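Long-range contacts in type II secretion chaperone CpaB (Acinetobacter nosocomialis M2, PDB 6O38), which binds the secreted metalloprotease CpaA as its chaperone and probably readies it for export by the type II secretion system: residues R97-E103 against W114-D119; L38-Q42 against V76-K80; Y93-R97 against T145-Y150. All coordinates share one frame; numbering follows the deposited sequence.

Interaction 1 (R97-E103 against W114-D119)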
loop_
_atom_site.group_PDB
_atom_site.type_symbol
_atom_site.label_atom_id
_atom_site.label_comp_id
_atom_site.label_asym_id
_atom_site.label_seq_id
_atom_site.Cartn_x
_atom_site.Cartn_y
_atom_site.Cartn_z
ATOM N N ARG G 97 -2.313 0.579 13.595
ATOM C CA ARG G 97 -3.686 0.744 13.139
ATOM C C ARG G 97 -4.433 -0.569 13.316
ATOM O O ARG G 97 -3.834 -1.627 13.528
ATOM C CB ARG G 97 -3.730 1.205 11.680
ATOM C CG ARG G 97 -3.157 0.199 10.695
ATOM C CD ARG G 97 -2.437 0.903 9.561
ATOM N NE ARG G 97 -3.259 1.951 8.964
ATOM C CZ ARG G 97 -2.791 2.897 8.157
ATOM N NH1 ARG G 97 -1.501 2.932 7.852
ATOM N NH2 ARG G 97 -3.611 3.813 7.659
ATOM N N THR G 98 -5.755 -0.484 13.219
ATOM C CA THR G 98 -6.643 -1.629 13.350
ATOM C C THR G 98 -7.347 -1.903 12.027
ATOM O O THR G 98 -7.335 -1.087 11.100
ATOM C CB THR G 98 -7.675 -1.398 14.461
ATOM O OG1 THR G 98 -8.424 -0.207 14.182
ATOM C CG2 THR G 98 -6.987 -1.252 15.807
ATOM N N GLY G 99 -7.969 -3.077 11.951
ATOM C CA GLY G 99 -8.696 -3.484 10.763
ATOM C C GLY G 99 -9.718 -4.538 11.116
ATOM O O GLY G 99 -9.743 -5.063 12.231
ATOM N N LYS G 100 -10.571 -4.847 10.143
ATOM C CA LYS G 100 -11.661 -5.793 10.337
ATOM C C LYS G 100 -11.607 -6.872 9.268
ATOM O O LYS G 100 -11.385 -6.580 8.090
ATOM C CB LYS G 100 -13.022 -5.087 10.299
ATOM C CG LYS G 100 -13.075 -3.827 11.143
ATOM C CD LYS G 100 -14.402 -3.683 11.862
ATOM C CE LYS G 100 -14.349 -2.539 12.863
ATOM N NZ LYS G 100 -15.564 -2.485 13.721
ATOM N N ILE G 101 -11.812 -8.121 9.689
ATOM C CA ILE G 101 -11.860 -9.234 8.749
ATOM C C ILE G 101 -13.093 -9.094 7.869
ATOM O O ILE G 101 -14.213 -8.916 8.365
ATOM C CB ILE G 101 -11.863 -10.575 9.498
ATOM C CG1 ILE G 101 -10.638 -10.687 10.408
ATOM C CG2 ILE G 101 -11.907 -11.734 8.516
ATOM C CD1 ILE G 101 -9.325 -10.751 9.662
ATOM N N VAL G 102 -12.894 -9.168 6.556
ATOM C CA VAL G 102 -13.998 -9.055 5.612
ATOM C C VAL G 102 -14.234 -10.329 4.815
ATOM O O VAL G 102 -15.306 -10.465 4.204
ATOM C CB VAL G 102 -13.791 -7.864 4.651
ATOM C CG1 VAL G 102 -13.547 -6.582 5.428
ATOM C CG2 VAL G 102 -12.644 -8.146 3.690
ATOM N N GLU G 103 -13.295 -11.272 4.798
ATOM C CA GLU G 103 -13.409 -12.423 3.912
ATOM C C GLU G 103 -12.507 -13.539 4.417
ATOM O O GLU G 103 -11.317 -13.317 4.653
ATOM C CB GLU G 103 -13.031 -12.030 2.480
ATOM C CG GLU G 103 -13.675 -12.872 1.396
ATOM C CD GLU G 103 -13.513 -12.252 0.021
ATOM O OE1 GLU G 103 -12.492 -11.567 -0.206
ATOM O OE2 GLU G 103 -14.410 -12.436 -0.827
ATOM N N TRP G 114 -7.269 -15.174 5.145
ATOM C CA TRP G 114 -8.095 -14.117 5.711
ATOM C C TRP G 114 -7.793 -12.804 5.003
ATOM O O TRP G 114 -6.629 -12.467 4.775
ATOM C CB TRP G 114 -7.849 -13.958 7.214
ATOM C CG TRP G 114 -8.372 -15.084 8.050
ATOM C CD1 TRP G 114 -9.560 -15.123 8.718
ATOM C CD2 TRP G 114 -7.713 -16.325 8.328
ATOM N NE1 TRP G 114 -9.689 -16.317 9.385
ATOM C CE2 TRP G 114 -8.567 -17.073 9.162
ATOM C CE3 TRP G 114 -6.487 -16.878 7.947
ATOM C CZ2 TRP G 114 -8.235 -18.345 9.623
ATOM C CZ3 TRP G 114 -6.159 -18.142 8.406
ATOM C CH2 TRP G 114 -7.029 -18.860 9.234
ATOM N N THR G 115 -8.845 -12.068 4.652
ATOM C CA THR G 115 -8.715 -10.759 4.029
ATOM C C THR G 115 -9.464 -9.723 4.857
ATOM O O THR G 115 -10.573 -9.982 5.335
ATOM C CB THR G 115 -9.252 -10.771 2.592
ATOM O OG1 THR G 115 -8.625 -11.830 1.857
ATOM C CG2 THR G 115 -8.961 -9.448 1.901
ATOM N N GLY G 116 -8.846 -8.555 5.036
ATOM C CA GLY G 116 -9.460 -7.488 5.801
ATOM C C GLY G 116 -9.083 -6.125 5.263
ATOM O O GLY G 116 -8.154 -5.979 4.466
ATOM N N ARG G 117 -9.829 -5.118 5.711
ATOM C CA ARG G 117 -9.581 -3.729 5.355
ATOM C C ARG G 117 -9.369 -2.895 6.612
ATOM O O ARG G 117 -9.884 -3.216 7.687
ATOM C CB ARG G 117 -10.728 -3.140 4.525
ATOM C CG ARG G 117 -10.963 -3.849 3.205
ATOM C CD ARG G 117 -11.698 -2.948 2.227
ATOM N NE ARG G 117 -11.748 -3.522 0.884
ATOM C CZ ARG G 117 -10.840 -3.283 -0.057
ATOM N NH1 ARG G 117 -9.815 -2.482 0.198
ATOM N NH2 ARG G 117 -10.956 -3.843 -1.254
ATOM N N PHE G 118 -8.609 -1.815 6.461
ATOM C CA PHE G 118 -8.268 -0.958 7.586
ATOM C C PHE G 118 -9.376 0.055 7.852
ATOM O O PHE G 118 -10.099 0.470 6.943
ATOM C CB PHE G 118 -6.940 -0.248 7.326
ATOM C CG PHE G 118 -5.770 -1.182 7.233
ATOM C CD1 PHE G 118 -5.237 -1.754 8.375
ATOM C CD2 PHE G 118 -5.208 -1.498 6.006
ATOM C CE1 PHE G 118 -4.164 -2.621 8.298
ATOM C CE2 PHE G 118 -4.133 -2.364 5.922
ATOM C CZ PHE G 118 -3.611 -2.926 7.071
ATOM N N ASP G 119 -9.505 0.443 9.124
ATOM C CA ASP G 119 -10.595 1.323 9.536
ATOM C C ASP G 119 -10.413 2.767 9.082
ATOM O O ASP G 119 -11.405 3.435 8.776
ATOM C CB ASP G 119 -10.756 1.276 11.056
ATOM C CG ASP G 119 -11.039 -0.117 11.570
ATOM O OD1 ASP G 119 -11.985 -0.757 11.064
ATOM O OD2 ASP G 119 -10.313 -0.570 12.478
#
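Lys100 and Arg117 face each other as an antiparallel hydrogen-bonded pair at the middle of this strand-to-strand contact. Lys100 N bonds to Arg117 O at 3.0 Å, and Arg117 N returns the bond to Lys100 O. Beyond the non-hydrogen-bonded pair Ile101-Gly116 the register slips by one residue. Val102 N reaches Thr115 O at 2.7 Å, and Glu103 N adds a weak bond to the same oxygen, which thus receives both amides. Thr115 N then closes the ladder on Glu103 O at 2.8 Å.

The polar side-chain contact lies at the other end. Thr98 OG1 donates to Asp119 OD2 at 2.6 Å, using the anti lone pair of that oxygen. With chi1 at 58°, the hydroxyl stands between the backbone N and the carbonyl carbon of Thr98 and meets the carboxylate just past the end of strand 111-118. The other oxygen, Asp119 OD1, lies 3.3 Å from CG of Lys100, the two side chains crossing at about a right angle; the ammonium stays farther off, so any attraction is probably long-range.

Apolar packing occupies the face that carries Phe118. Arg97 CG comes 3.7 Å from Phe118 CD1, the two side chains roughly perpendicular, while the guanidinium of Arg97 goes on to a salt bridge with Glu146. Thr98 O sits in the ring plane at the edge of Phe118, and Phe128 meets the same ring from strand 127-133. At the far end Ile101 CG2 touches the indole edge at Trp114 CD1, 4.1 Å away.

Two residues, Val102 and Glu103, set opposite one, Thr115, form a classic beta bulge within the antiparallel hairpin of strands 95-106 and 111-118.

Interaction 2 (L38-Q42 against V76-K80). With SO4 (sulfate ion), chain B.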
loop_
_atom_site.group_PDB
_atom_site.type_symbol
_atom_site.label_atom_id
_atom_site.label_comp_id
_atom_site.label_asym_id
_atom_site.label_seq_id
_atom_site.Cartn_x
_atom_site.Cartn_y
_atom_site.Cartn_z
ATOM N N LEU G 38 -11.713 -18.066 24.646
ATOM C CA LEU G 38 -12.389 -16.774 24.682
ATOM C C LEU G 38 -11.420 -15.610 24.510
ATOM O O LEU G 38 -11.853 -14.516 24.132
ATOM C CB LEU G 38 -13.178 -16.639 25.991
ATOM C CG LEU G 38 -12.846 -15.565 27.032
ATOM C CD1 LEU G 38 -13.568 -14.253 26.740
ATOM C CD2 LEU G 38 -13.194 -16.061 28.428
ATOM N N SER G 39 -10.127 -15.819 24.765
ATOM C CA SER G 39 -9.137 -14.759 24.601
ATOM C C SER G 39 -9.117 -14.252 23.164
ATOM O O SER G 39 -8.714 -14.975 22.247
ATOM C CB SER G 39 -7.746 -15.248 25.007
ATOM O OG SER G 39 -7.687 -15.539 26.392
ATOM N N GLN G 40 -9.550 -13.010 22.963
ATOM C CA GLN G 40 -9.627 -12.388 21.644
ATOM C C GLN G 40 -8.798 -11.108 21.681
ATOM O O GLN G 40 -9.320 -10.026 21.956
ATOM C CB GLN G 40 -11.079 -12.104 21.252
ATOM C CG GLN G 40 -11.947 -13.344 21.128
ATOM C CD GLN G 40 -11.505 -14.254 20.000
ATOM O OE1 GLN G 40 -11.818 -14.014 18.834
ATOM N NE2 GLN G 40 -10.770 -15.306 20.342
ATOM N N GLN G 41 -7.505 -11.236 21.404
ATOM C CA GLN G 41 -6.624 -10.082 21.315
ATOM C C GLN G 41 -6.611 -9.550 19.889
ATOM O O GLN G 41 -6.597 -10.320 18.924
ATOM C CB GLN G 41 -5.204 -10.439 21.762
ATOM C CG GLN G 41 -4.572 -11.593 21.003
ATOM C CD GLN G 41 -3.073 -11.676 21.221
ATOM O OE1 GLN G 41 -2.480 -12.752 21.143
ATOM N NE2 GLN G 41 -2.451 -10.533 21.490
ATOM N N GLN G 42 -6.628 -8.223 19.761
ATOM C CA GLN G 42 -6.625 -7.607 18.440
ATOM C C GLN G 42 -5.235 -7.593 17.820
ATOM O O GLN G 42 -5.111 -7.579 16.590
ATOM C CB GLN G 42 -7.186 -6.186 18.526
ATOM C CG GLN G 42 -8.628 -6.129 19.004
ATOM C CD GLN G 42 -9.143 -4.710 19.151
ATOM O OE1 GLN G 42 -8.384 -3.748 19.042
ATOM N NE2 GLN G 42 -10.440 -4.575 19.400
ATOM N N VAL G 76 -4.764 -17.268 17.234
ATOM C CA VAL G 76 -5.498 -16.017 17.401
ATOM C C VAL G 76 -6.322 -15.705 16.157
ATOM O O VAL G 76 -7.493 -15.321 16.253
ATOM C CB VAL G 76 -4.525 -14.873 17.742
ATOM C CG1 VAL G 76 -5.229 -13.527 17.650
ATOM C CG2 VAL G 76 -3.940 -15.076 19.132
ATOM N N ILE G 77 -5.729 -15.867 14.971
ATOM C CA ILE G 77 -6.452 -15.562 13.740
ATOM C C ILE G 77 -7.509 -16.623 13.452
ATOM O O ILE G 77 -8.572 -16.315 12.899
ATOM C CB ILE G 77 -5.465 -15.409 12.566
ATOM C CG1 ILE G 77 -6.205 -15.041 11.279
ATOM C CG2 ILE G 77 -4.664 -16.683 12.369
ATOM C CD1 ILE G 77 -6.972 -13.741 11.362
ATOM N N GLU G 78 -7.250 -17.878 13.829
ATOM C CA GLU G 78 -8.204 -18.949 13.567
ATOM C C GLU G 78 -9.488 -18.794 14.371
ATOM O O GLU G 78 -10.516 -19.362 13.988
ATOM C CB GLU G 78 -7.562 -20.306 13.858
ATOM C CG GLU G 78 -6.412 -20.652 12.927
ATOM C CD GLU G 78 -5.619 -21.853 13.400
ATOM O OE1 GLU G 78 -6.012 -22.466 14.415
ATOM O OE2 GLU G 78 -4.599 -22.182 12.759
ATOM N N LEU G 79 -9.454 -18.044 15.469
ATOM C CA LEU G 79 -10.647 -17.757 16.253
ATOM C C LEU G 79 -11.350 -16.482 15.807
ATOM O O LEU G 79 -12.333 -16.081 16.440
ATOM C CB LEU G 79 -10.291 -17.659 17.740
ATOM C CG LEU G 79 -9.791 -18.946 18.400
ATOM C CD1 LEU G 79 -9.392 -18.691 19.845
ATOM C CD2 LEU G 79 -10.851 -20.034 18.318
ATOM N N LYS G 80 -10.875 -15.842 14.743
ATOM C CA LYS G 80 -11.492 -14.629 14.224
ATOM C C LYS G 80 -12.492 -14.972 13.129
ATOM O O LYS G 80 -12.215 -15.795 12.251
ATOM C CB LYS G 80 -10.431 -13.673 13.676
ATOM C CG LYS G 80 -9.419 -13.197 14.705
ATOM C CD LYS G 80 -10.068 -12.325 15.768
ATOM C CE LYS G 80 -9.036 -11.812 16.759
ATOM N NZ LYS G 80 -9.642 -10.925 17.791
HETATM S S SO4 B . -4.883 -6.372 22.262
HETATM O O1 SO4 B . -4.123 -7.410 21.571
HETATM O O2 SO4 B . -6.167 -6.915 22.694
HETATM O O3 SO4 B . -4.130 -5.915 23.426
HETATM O O4 SO4 B . -5.107 -5.249 21.355
#
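With CG anti to the carbonyl carbon (chi1 -63°), the Gln40 chain bends at chi2 (-65°) and turns its amide toward Leu79; Lys80 bends likewise at chi2, then runs extended and comes from the opposite direction. Gln40 NE2 settles 3.5 Å from Leu79 CB, the two side chains crossing at about a right angle, and also makes a weak bond to Ser39 O within its own loop. The amide oxygen, Gln40 OE1, lies 3.9 Å from Lys80 CD. The ammonium at the end of the lysine approaches the backbone of Gln41, where Lys80 NZ makes a weak hydrogen bond to Gln41 O at 3.3 Å.

Gln41 passes across Val76, with OE1 3.4 Å from Val76 CG2 and its CG beside both valine methyls. A sulfate ion, probably from the crystallisation liquor, lies near CB of Gln41; it accepts a weak bond from Gln42 N and another bond from Ile43 N.

This surface contact sets the loop before strand 45-47 against the short helix 74-78 and the turn after it, while Gln42 joins the loop to strand 85-90 through Lys87.

Interaction 3 (Y93-R97 against T145-Y150)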
loop_
_atom_site.group_PDB
_atom_site.type_symbol
_atom_site.label_atom_id
_atom_site.label_comp_id
_atom_site.label_asym_id
_atom_site.label_seq_id
_atom_site.Cartn_x
_atom_site.Cartn_y
_atom_site.Cartn_z
ATOM N N TYR G 93 8.314 0.897 11.767
ATOM C CA TYR G 93 7.919 1.263 10.415
ATOM C C TYR G 93 6.793 2.288 10.391
ATOM O O TYR G 93 6.303 2.624 9.308
ATOM C CB TYR G 93 7.496 0.014 9.634
ATOM C CG TYR G 93 8.597 -1.008 9.463
ATOM C CD1 TYR G 93 9.932 -0.624 9.445
ATOM C CD2 TYR G 93 8.301 -2.357 9.322
ATOM C CE1 TYR G 93 10.941 -1.556 9.290
ATOM C CE2 TYR G 93 9.303 -3.296 9.166
ATOM C CZ TYR G 93 10.621 -2.891 9.150
ATOM O OH TYR G 93 11.622 -3.823 8.994
ATOM N N GLY G 94 6.374 2.787 11.552
ATOM C CA GLY G 94 5.342 3.800 11.609
ATOM C C GLY G 94 3.935 3.309 11.366
ATOM O O GLY G 94 3.079 4.101 10.962
ATOM N N ILE G 95 3.662 2.029 11.600
ATOM C CA ILE G 95 2.345 1.446 11.363
ATOM C C ILE G 95 1.747 1.048 12.704
ATOM O O ILE G 95 2.292 0.191 13.410
ATOM C CB ILE G 95 2.417 0.240 10.416
ATOM C CG1 ILE G 95 3.132 0.627 9.122
ATOM C CG2 ILE G 95 1.019 -0.268 10.111
ATOM C CD1 ILE G 95 2.428 1.710 8.336
ATOM N N ASN G 96 0.622 1.673 13.052
ATOM C CA ASN G 96 -0.114 1.349 14.277
ATOM C C ASN G 96 -1.590 1.626 13.989
ATOM O O ASN G 96 -2.058 2.758 14.121
ATOM C CB ASN G 96 0.396 2.159 15.460
ATOM C CG ASN G 96 -0.327 1.828 16.747
ATOM O OD1 ASN G 96 -0.755 0.694 16.960
ATOM N ND2 ASN G 96 -0.473 2.822 17.612
ATOM N N ARG G 97 -2.313 0.579 13.595
ATOM C CA ARG G 97 -3.686 0.744 13.139
ATOM C C ARG G 97 -4.433 -0.569 13.316
ATOM O O ARG G 97 -3.834 -1.627 13.528
ATOM C CB ARG G 97 -3.730 1.205 11.680
ATOM C CG ARG G 97 -3.157 0.199 10.695
ATOM C CD ARG G 97 -2.437 0.903 9.561
ATOM N NE ARG G 97 -3.259 1.951 8.964
ATOM C CZ ARG G 97 -2.791 2.897 8.157
ATOM N NH1 ARG G 97 -1.501 2.932 7.852
ATOM N NH2 ARG G 97 -3.611 3.813 7.659
ATOM N N THR G 145 -0.614 -0.595 3.016
ATOM C CA THR G 145 -1.067 0.710 3.470
ATOM C C THR G 145 -0.521 1.787 2.542
ATOM O O THR G 145 0.372 1.545 1.725
ATOM C CB THR G 145 -0.628 0.987 4.914
ATOM O OG1 THR G 145 0.781 1.243 4.946
ATOM C CG2 THR G 145 -0.949 -0.198 5.812
ATOM N N GLU G 146 -1.074 2.994 2.674
ATOM C CA GLU G 146 -0.564 4.123 1.906
ATOM C C GLU G 146 0.824 4.548 2.369
ATOM O O GLU G 146 1.541 5.208 1.609
ATOM C CB GLU G 146 -1.529 5.309 2.000
ATOM C CG GLU G 146 -1.594 5.970 3.374
ATOM C CD GLU G 146 -2.325 5.135 4.410
ATOM O OE1 GLU G 146 -2.988 4.147 4.028
ATOM O OE2 GLU G 146 -2.234 5.468 5.610
ATOM N N LYS G 147 1.215 4.185 3.591
ATOM C CA LYS G 147 2.535 4.520 4.108
ATOM C C LYS G 147 3.607 3.519 3.702
ATOM O O LYS G 147 4.788 3.765 3.964
ATOM C CB LYS G 147 2.492 4.640 5.635
ATOM C CG LYS G 147 1.655 5.807 6.137
ATOM C CD LYS G 147 1.645 5.872 7.656
ATOM C CE LYS G 147 0.856 7.074 8.153
ATOM N NZ LYS G 147 0.826 7.145 9.640
ATOM N N GLY G 148 3.234 2.409 3.089
ATOM C CA GLY G 148 4.199 1.393 2.709
ATOM C C GLY G 148 3.577 0.014 2.740
ATOM O O GLY G 148 2.483 -0.197 3.257
ATOM N N ASN G 149 4.311 -0.938 2.170
ATOM C CA ASN G 149 3.875 -2.323 2.056
ATOM C C ASN G 149 4.824 -3.222 2.833
ATOM O O ASN G 149 6.047 -3.071 2.748
ATOM C CB ASN G 149 3.820 -2.755 0.590
ATOM C CG ASN G 149 2.968 -1.831 -0.251
ATOM O OD1 ASN G 149 1.836 -1.513 0.110
ATOM N ND2 ASN G 149 3.513 -1.382 -1.374
ATOM N N TYR G 150 4.259 -4.156 3.592
ATOM C CA TYR G 150 5.041 -4.987 4.495
ATOM C C TYR G 150 4.644 -6.448 4.345
ATOM O O TYR G 150 3.457 -6.778 4.274
ATOM C CB TYR G 150 4.857 -4.529 5.944
ATOM C CG TYR G 150 5.096 -3.050 6.119
ATOM C CD1 TYR G 150 6.375 -2.552 6.330
ATOM C CD2 TYR G 150 4.045 -2.147 6.049
ATOM C CE1 TYR G 150 6.598 -1.197 6.476
ATOM C CE2 TYR G 150 4.257 -0.792 6.193
ATOM C CZ TYR G 150 5.534 -0.321 6.409
ATOM O OH TYR G 150 5.751 1.031 6.555
#
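A type I beta turn, Thr145 to Gly148, links strands 138-145 and 148-155, and its side chains meet the start of strand 95-106. Thr145 OG1 helps to hold the turn together: it donates to Gly148 O at 2.8 Å, in the carbonyl plane and on a lone pair, while Thr145 N also bonds to this carbonyl oxygen. Lys147 N makes a weak bond back to the same hydroxyl.

The ionic part of the contact is a salt bridge. Arg97 NH2 donates to Glu146 OE2 at 3.0 Å, a fairly straight bond on the syn lone pair of the carboxylate oxygen, with OE2 lying in the guanidinium plane. Arg97 NH1 adds a weak bond to that oxygen. The carboxylate plane stands nearly perpendicular to the guanidinium, at 83°, and OE2 takes both donors. In the glutamate, CG stands between the backbone N and carbonyl carbon (chi1 69°), and a bend at chi2 turns the carboxylate to the arginine. Beside the pair, Thr145 CB packs 3.6 Å from Arg97 NH1.

Tyr150 supplies the apolar part. Its ring runs nearly parallel to that of Tyr93, planes 11° apart, but the two are slid so far that they barely overlap; Tyr150 CE1 lies 3.5 Å from Tyr93 CB and close to CD2. Ile95 points against Tyr150, on the same side of the ring as Tyr93, bringing CG1 to 3.4 Å from Tyr150 CE2, and its CD1 continues to Thr145 OG1 and Lys147 CB.

The protease is close by: Asn96 N hydrogen-bonds Glu70 of the CpaA chain, and Glu146 packs on Lys544 of that chain. Opposite Met90, Gly94 and Ile95 make a G1 beta bulge where strand 95-106 begins, and the contact joins this bulge to a beta-hairpin turn beside the chaperone-substrate interface.

From the N terminus, interaction 2 closes first, bringing the loop before strand 45-47 back to helix 74-78, and it is complete before the other two begin. Interaction 3 then opens at residues 93-97 and closes only at 145-150, and the hairpin of interaction 1 is nested inside that long excursion. The two share Arg97 on strand 95-106, and Phe118 packs on Thr145 between them. Interaction 1 also touches interaction 2, since Trp114 and Ile101 pack on Ile77 of the helix. Interaction 1 therefore lies between the helix and the 145-148 turn, whereas interactions 2 and 3 do not touch, their centres about 22 Å apart.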